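Local structure of flagellin (Burkholderia pseudomallei, 4CFI) at residues Gln110-Ile115 and Asn211-Pro216; Val207-Ala212 and Thr226-Tyr231. The protein probably polymerises into the filament of the bacterial flagellum, as flagellins do, and is of interest for its immunoreactive epitopes. All coordinates share one frame; numbering follows the deposited sequence.

How the contacts relate
From the N terminus, the chain first builds helices 2-31 and 37-60, then reaches strand 111-119, where contact 1 begins. Its partner, 211-216, comes only after the other two strands of the sheet, helix 160-167 and most of helix 197-213, so contact 1 closes a loop of 95 residues. Contact 2 closes a much shorter one, 13 residues between 207-212 and 226-231. The loops follow one another rather than nest, overlapping at Asn211 and Ala212. Helix 197-213 thus meets the sheet in contact 1 and the start of helix 227-257 in contact 2. Two further links join the contacts: a probable hydrogen bond from Gln209 to Leu112, and packing of Val213 on Tyr231.

Contact 1. Residues Gln110-Ile115 and Asn211-Pro216; sequences QTLGTI and NAVNKP
Leu112 meets Val213 and Asn214 in a small, buried, largely apolar contact, where strand 111-119, at one margin of a three-stranded antiparallel sheet, runs beside the later turns of helix 197-213. The backbones are closest at this point, with Leu112 CA 6.7 Å from Val213 CA. With CG anti to the carbonyl carbon (chi1 -56°), the leucine branch lies along the helix toward its C-terminal end: CD2 is 4.0 Å from Val213 CG1, the leucine and valine branches passing side by side and running opposite ways, while CD1 comes to 4.0 Å from Asn214 OD1. A classic beta bulge underlies this strand position. Leu112 and Gly113 both pair through their backbones with Val140 of strand 135-142, and Leu112 takes a near-helical conformation (psi -28°), a local departure from regular strand geometry within the D2 region of flagellin. On the helical side, Lys215 N donates to Ala212 O at 3.0 Å, closing a tight turn around Val213 and Asn214. The Asn214 amide is anchored away from the leucine, since its ND2 bonds to Gly146 O; toward Leu112 its oxygen makes only van der Waals contact. Val106 and Ile210 also pack against Leu112, and Val235 against Val213.

Contact 2. Residues Val207-Ala212 and Thr226-Tyr231; sequences VAQINA and TQTGAY
With CG trans to the backbone N (chi1 167°) and the chain extended beyond it, Gln209 carries its amide across to the ring of Tyr231, whose own CG is set opposite the carbonyl carbon, beside the backbone N. The setting is a helix-helix packing: helix 197-213, within the D2 region, lies next to the first turns of helix 227-257, the long C-terminal helix that in flagellins belongs to the helical D1 domain, so the contact probably lies at the junction of the two. The short axes run roughly parallel, at a signed crossing angle of -32°, and come within 9.7 Å of each other. Ala212 and Thr228 meet directly, while Gln209 and Tyr231 bridge the helices farther along. Thr228 turns its methyl toward the other helix, and CG2 comes 3.5 Å from Ala212 CB, a close methyl-to-methyl contact. The threonine hydroxyl lies instead across the start of the glutamine chain, OG1 being 4.1 Å from Gln209 CB.

The amide of Gln209 and the Tyr231 ring stand 65° apart. NE2 approaches ring atom CE2 of Tyr231 obliquely at 3.8 Å, while OE1 lies at the ring edge, in its plane. No hydrogen bond spans the two segments; the amide is anchored instead by Leu112 O of the neighbouring strand, the partner of NE2. The backbone carbonyl oxygen of Gln227, one turn back, lies 3.4 Å over one face of the tyrosine ring, nearer its border than its centre, and Ser31 of helix 2-31 also touches the tyrosine. Helix 227-257 starts with an N-cap: Thr226 OG1 accepts from Gly229 N at 3.1 Å.

Contact 1. Residues Gln110-Ile115 and Asn211-Pro216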
ATOM      1  N   GLN A 110      -8.298   4.669  -3.085  0.50  7.27           N
ATOM      2  CA  GLN A 110      -7.876   5.256  -1.817  0.50  8.28           C
ATOM      3  C   GLN A 110      -7.465   6.711  -2.040  0.50  7.86           C
ATOM      4  O   GLN A 110      -6.719   7.030  -2.969  0.50  8.20           O
ATOM      5  CB  GLN A 110      -6.722   4.441  -1.242  0.50  8.48           C
ATOM      6  CG  GLN A 110      -7.085   2.982  -1.004  0.50 11.12           C
ATOM      7  CD  GLN A 110      -7.876   2.812   0.276  0.50 14.20           C
ATOM      8  OE1 GLN A 110      -9.051   2.462   0.242  0.50 17.67           O
ATOM      9  NE2 GLN A 110      -7.239   3.103   1.416  0.50 17.60           N
ATOM     10  N   THR A 111      -7.970   7.605  -1.193  1.00  8.83           N
ATOM     11  CA  THR A 111      -7.588   9.006  -1.274  1.00  8.77           C
ATOM     12  C   THR A 111      -6.205   9.163  -0.649  1.00  8.29           C
ATOM     13  O   THR A 111      -5.994   8.892   0.520  1.00 11.59           O
ATOM     14  CB  THR A 111      -8.632   9.923  -0.631  1.00 10.82           C
ATOM     15  OG1 THR A 111      -9.863   9.788  -1.364  1.00 12.20           O
ATOM     16  CG2 THR A 111      -8.198  11.383  -0.696  1.00 11.75           C
ATOM     17  N   LEU A 112      -5.259   9.598  -1.470  1.00  7.24           N
ATOM     18  CA  LEU A 112      -3.863   9.751  -1.086  1.00  7.45           C
ATOM     19  C   LEU A 112      -3.602  11.093  -0.426  1.00  7.18           C
ATOM     20  O   LEU A 112      -2.662  11.226   0.348  1.00  8.81           O
ATOM     21  CB  LEU A 112      -2.948   9.583  -2.316  1.00  7.95           C
ATOM     22  CG  LEU A 112      -3.120   8.266  -3.072  1.00  8.18           C
ATOM     23  CD1 LEU A 112      -2.207   8.235  -4.295  1.00  9.06           C
ATOM     24  CD2 LEU A 112      -2.812   7.078  -2.171  1.00 10.70           C
ATOM     25  N   GLY A 113      -4.391  12.102  -0.780  1.00  7.81           N
ATOM     26  CA  GLY A 113      -4.268  13.440  -0.205  1.00  7.68           C
ATOM     27  C   GLY A 113      -5.169  14.407  -0.936  1.00  7.01           C
ATOM     28  O   GLY A 113      -5.681  14.085  -2.005  1.00  7.49           O
ATOM     29  N   THR A 114      -5.342  15.584  -0.342  1.00  7.05           N
ATOM     30  CA  THR A 114      -6.147  16.649  -0.887  1.00  7.45           C
ATOM     31  C   THR A 114      -5.295  17.918  -0.940  1.00  6.90           C
ATOM     32  O   THR A 114      -4.657  18.299   0.047  1.00  8.42           O
ATOM     33  CB  THR A 114      -7.380  16.869   0.000  1.00  8.16           C
ATOM     34  OG1 THR A 114      -8.150  15.667   0.008  1.00  9.14           O
ATOM     35  CG2 THR A 114      -8.233  18.035  -0.489  1.00  9.44           C
ATOM     36  N   ILE A 115      -5.301  18.557  -2.104  1.00  6.88           N
ATOM     37  CA  ILE A 115      -4.470  19.735  -2.391  1.00  7.21           C
ATOM     38  C   ILE A 115      -5.380  20.952  -2.519  1.00  6.87           C
ATOM     39  O   ILE A 115      -6.356  20.924  -3.282  1.00  7.12           O
ATOM     40  CB  ILE A 115      -3.675  19.583  -3.719  1.00  7.28           C
ATOM     41  CG1 ILE A 115      -2.927  18.238  -3.760  1.00  8.75           C
ATOM     42  CG2 ILE A 115      -2.766  20.777  -3.951  1.00  7.84           C
ATOM     43  CD1 ILE A 115      -2.441  17.863  -5.143  1.00  9.29           C
ATOM     44  N   ASN A 211       3.209  11.530  -3.290  1.00  6.83           N
ATOM     45  CA  ASN A 211       4.196  10.723  -4.018  1.00  7.96           C
ATOM     46  C   ASN A 211       4.851   9.658  -3.126  1.00  8.46           C
ATOM     47  O   ASN A 211       5.167   8.566  -3.599  1.00  9.71           O
ATOM     48  CB  ASN A 211       5.257  11.598  -4.697  1.00  8.51           C
ATOM     49  CG  ASN A 211       4.779  12.184  -6.017  1.00  8.08           C
ATOM     50  OD1 ASN A 211       4.960  13.389  -6.323  1.00 10.19           O
ATOM     51  ND2 ASN A 211       4.185  11.341  -6.822  1.00  6.30           N
ATOM     52  N   ALA A 212       5.065   9.963  -1.849  1.00  9.03           N
ATOM     53  CA  ALA A 212       5.634   8.992  -0.904  1.00  9.40           C
ATOM     54  C   ALA A 212       4.620   7.890  -0.565  1.00  9.01           C
ATOM     55  O   ALA A 212       4.969   6.708  -0.562  1.00  9.69           O
ATOM     56  CB  ALA A 212       6.102   9.691   0.357  1.00 10.62           C
ATOM     57  N   VAL A 213       3.368   8.256  -0.288  1.00  9.15           N
ATOM     58  CA  VAL A 213       2.309   7.282   0.024  1.00  9.02           C
ATOM     59  C   VAL A 213       2.060   6.359  -1.179  1.00  8.08           C
ATOM     60  O   VAL A 213       1.727   5.180  -1.011  1.00  8.89           O
ATOM     61  CB  VAL A 213       1.018   7.983   0.519  1.00  9.64           C
ATOM     62  CG1 VAL A 213      -0.100   6.990   0.775  1.00 10.58           C
ATOM     63  CG2 VAL A 213       1.306   8.741   1.808  1.00 10.48           C
ATOM     64  N   ASN A 214       2.233   6.892  -2.390  1.00  7.75           N
ATOM     65  CA  ASN A 214       2.102   6.117  -3.606  1.00  7.03           C
ATOM     66  C   ASN A 214       3.171   5.027  -3.754  1.00  7.93           C
ATOM     67  O   ASN A 214       2.975   4.093  -4.516  1.00  8.36           O
ATOM     68  CB  ASN A 214       2.192   7.065  -4.806  1.00  7.42           C
ATOM     69  CG  ASN A 214       1.610   6.465  -6.077  1.00  6.48           C
ATOM     70  OD1 ASN A 214       0.551   5.881  -6.044  1.00  7.29           O
ATOM     71  ND2 ASN A 214       2.284   6.642  -7.205  1.00  7.30           N
ATOM     72  N   LYS A 215       4.283   5.155  -3.032  0.50  8.16           N
ATOM     73  CA  LYS A 215       5.406   4.236  -3.146  0.50  8.93           C
ATOM     74  C   LYS A 215       5.828   3.793  -1.742  0.50  9.08           C
ATOM     75  O   LYS A 215       6.928   4.124  -1.268  0.50 10.98           O
ATOM     76  CB  LYS A 215       6.563   4.910  -3.883  0.50 10.65           C
ATOM     77  CG  LYS A 215       7.368   3.968  -4.770  0.50 13.67           C
ATOM     78  CD  LYS A 215       8.094   2.881  -4.006  0.50 16.37           C
ATOM     79  CE  LYS A 215       8.276   1.693  -4.932  0.50 15.29           C
ATOM     80  NZ  LYS A 215       8.551   0.370  -4.311  0.50 14.64           N
ATOM     81  N   PRO A 216       4.949   3.053  -1.057  1.00 10.00           N
ATOM     82  CA  PRO A 216       5.234   2.616   0.304  1.00 11.32           C
ATOM     83  C   PRO A 216       6.426   1.654   0.366  1.00 10.28           C
ATOM     84  O   PRO A 216       6.728   0.913  -0.584  1.00 10.58           O
ATOM     85  CB  PRO A 216       3.954   1.892   0.710  1.00 12.23           C
ATOM     86  CG  PRO A 216       3.385   1.413  -0.582  1.00 11.40           C
ATOM     87  CD  PRO A 216       3.652   2.537  -1.531  1.00  9.89           C
TER

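Contact 2. Residues Val207-Ala212 and Thr226-Tyr231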
ATOM      1  N   VAL A 207       1.868  17.354  -2.283  1.00  7.89           N
ATOM      2  CA  VAL A 207       2.299  16.575  -3.450  1.00  8.81           C
ATOM      3  C   VAL A 207       3.434  15.604  -3.065  1.00  8.95           C
ATOM      4  O   VAL A 207       3.434  14.439  -3.487  1.00  9.64           O
ATOM      5  CB  VAL A 207       2.702  17.505  -4.615  1.00  9.50           C
ATOM      6  CG1 VAL A 207       3.362  16.732  -5.760  1.00  9.39           C
ATOM      7  CG2 VAL A 207       1.477  18.246  -5.119  1.00 10.15           C
ATOM      8  N   ALA A 208       4.386  16.062  -2.251  1.00  9.28           N
ATOM      9  CA  ALA A 208       5.449  15.188  -1.760  1.00 10.15           C
ATOM     10  C   ALA A 208       4.887  14.033  -0.939  1.00  9.74           C
ATOM     11  O   ALA A 208       5.317  12.886  -1.112  1.00 10.70           O
ATOM     12  CB  ALA A 208       6.487  15.965  -0.961  1.00 11.63           C
ATOM     13  N   GLN A 209       3.934  14.330  -0.043  0.50  9.19           N
ATOM     14  CA  GLN A 209       3.215  13.298   0.741  0.50  9.92           C
ATOM     15  C   GLN A 209       2.647  12.267  -0.199  0.50  8.19           C
ATOM     16  O   GLN A 209       2.943  11.086  -0.083  0.50  7.93           O
ATOM     17  CB  GLN A 209       2.040  13.858   1.596  0.50 10.97           C
ATOM     18  CG  GLN A 209       1.082  12.774   2.164  0.50 11.55           C
ATOM     19  CD  GLN A 209      -0.120  13.325   2.956  0.50 12.15           C
ATOM     20  OE1 GLN A 209       0.068  14.150   3.844  0.50 12.64           O
ATOM     21  NE2 GLN A 209      -1.361  12.876   2.630  0.50 10.25           N
ATOM     22  N   ILE A 210       1.819  12.732  -1.126  1.00  6.94           N
ATOM     23  CA  ILE A 210       1.129  11.842  -2.049  1.00  6.92           C
ATOM     24  C   ILE A 210       2.116  10.953  -2.803  1.00  6.97           C
ATOM     25  O   ILE A 210       1.890   9.739  -2.919  1.00  7.89           O
ATOM     26  CB  ILE A 210       0.262  12.641  -3.029  1.00  6.44           C
ATOM     27  CG1 ILE A 210      -0.920  13.284  -2.282  1.00  7.02           C
ATOM     28  CG2 ILE A 210      -0.241  11.741  -4.142  1.00  6.92           C
ATOM     29  CD1 ILE A 210      -1.643  14.403  -3.030  1.00  7.60           C
ATOM     30  N   ASN A 211       3.209  11.530  -3.290  1.00  6.83           N
ATOM     31  CA  ASN A 211       4.196  10.723  -4.018  1.00  7.96           C
ATOM     32  C   ASN A 211       4.851   9.658  -3.126  1.00  8.46           C
ATOM     33  O   ASN A 211       5.167   8.566  -3.599  1.00  9.71           O
ATOM     34  CB  ASN A 211       5.257  11.598  -4.697  1.00  8.51           C
ATOM     35  CG  ASN A 211       4.779  12.184  -6.017  1.00  8.08           C
ATOM     36  OD1 ASN A 211       4.960  13.389  -6.323  1.00 10.19           O
ATOM     37  ND2 ASN A 211       4.185  11.341  -6.822  1.00  6.30           N
ATOM     38  N   ALA A 212       5.065   9.963  -1.849  1.00  9.03           N
ATOM     39  CA  ALA A 212       5.634   8.992  -0.904  1.00  9.40           C
ATOM     40  C   ALA A 212       4.620   7.890  -0.565  1.00  9.01           C
ATOM     41  O   ALA A 212       4.969   6.708  -0.562  1.00  9.69           O
ATOM     42  CB  ALA A 212       6.102   9.691   0.357  1.00 10.62           C
ATOM     43  N   THR A 226       6.666   9.586  11.520  1.00 12.24           N
ATOM     44  CA  THR A 226       6.229  10.779  10.808  1.00 12.93           C
ATOM     45  C   THR A 226       4.877  10.474  10.193  1.00 12.09           C
ATOM     46  O   THR A 226       4.532   9.303   9.963  1.00 12.73           O
ATOM     47  CB  THR A 226       7.178  11.189   9.677  1.00 12.48           C
ATOM     48  OG1 THR A 226       7.162  10.183   8.651  1.00 13.35           O
ATOM     49  CG2 THR A 226       8.585  11.410  10.194  1.00 14.06           C
ATOM     50  N   GLN A 227       4.103  11.519   9.913  0.50 12.16           N
ATOM     51  CA  GLN A 227       2.749  11.344   9.375  0.50 12.98           C
ATOM     52  C   GLN A 227       2.776  10.623   8.025  0.50 12.35           C
ATOM     53  O   GLN A 227       1.999   9.686   7.792  0.50 13.17           O
ATOM     54  CB  GLN A 227       2.039  12.693   9.223  0.50 14.50           C
ATOM     55  CG  GLN A 227       0.567  12.565   8.849  0.50 16.54           C
ATOM     56  CD  GLN A 227      -0.292  12.168  10.033  0.50 18.10           C
ATOM     57  OE1 GLN A 227       0.225  11.841  11.095  0.50 22.84           O
ATOM     58  NE2 GLN A 227      -1.606  12.212   9.863  0.50 18.52           N
ATOM     59  N   THR A 228       3.685  11.041   7.146  1.00 11.17           N
ATOM     60  CA  THR A 228       3.832  10.400   5.836  1.00 10.56           C
ATOM     61  C   THR A 228       4.203   8.933   6.015  1.00  9.98           C
ATOM     62  O   THR A 228       3.645   8.077   5.337  1.00 10.93           O
ATOM     63  CB  THR A 228       4.882  11.117   4.970  1.00 11.91           C
ATOM     64  OG1 THR A 228       4.393  12.430   4.665  1.00 13.84           O
ATOM     65  CG2 THR A 228       5.182  10.360   3.678  1.00 12.36           C
ATOM     66  N   GLY A 229       5.110   8.638   6.936  1.00 10.36           N
ATOM     67  CA  GLY A 229       5.520   7.261   7.177  1.00  9.69           C
ATOM     68  C   GLY A 229       4.403   6.393   7.713  1.00  9.81           C
ATOM     69  O   GLY A 229       4.294   5.226   7.359  1.00 10.64           O
ATOM     70  N   ALA A 230       3.559   6.958   8.564  1.00 10.08           N
ATOM     71  CA  ALA A 230       2.378   6.267   9.069  1.00 10.54           C
ATOM     72  C   ALA A 230       1.381   5.937   7.949  1.00 10.12           C
ATOM     73  O   ALA A 230       0.823   4.828   7.892  1.00 10.44           O
ATOM     74  CB  ALA A 230       1.715   7.073  10.178  1.00 10.90           C
ATOM     75  N   TYR A 231       1.139   6.909   7.067  1.00 10.04           N
ATOM     76  CA  TYR A 231       0.283   6.662   5.918  1.00 10.18           C
ATOM     77  C   TYR A 231       0.883   5.602   4.981  1.00  9.81           C
ATOM     78  O   TYR A 231       0.142   4.739   4.468  1.00 10.45           O
ATOM     79  CB  TYR A 231       0.007   7.951   5.148  1.00  9.96           C
ATOM     80  CG  TYR A 231      -0.827   9.000   5.879  1.00 11.89           C
ATOM     81  CD1 TYR A 231      -1.733   8.661   6.884  1.00 16.34           C
ATOM     82  CD2 TYR A 231      -0.744  10.343   5.511  1.00 12.06           C
ATOM     83  CE1 TYR A 231      -2.495   9.635   7.515  1.00 17.75           C
ATOM     84  CE2 TYR A 231      -1.510  11.323   6.139  1.00 15.39           C
ATOM     85  CZ  TYR A 231      -2.390  10.963   7.128  1.00 17.30           C
ATOM     86  OH  TYR A 231      -3.137  11.943   7.762  1.00 22.29           O
TER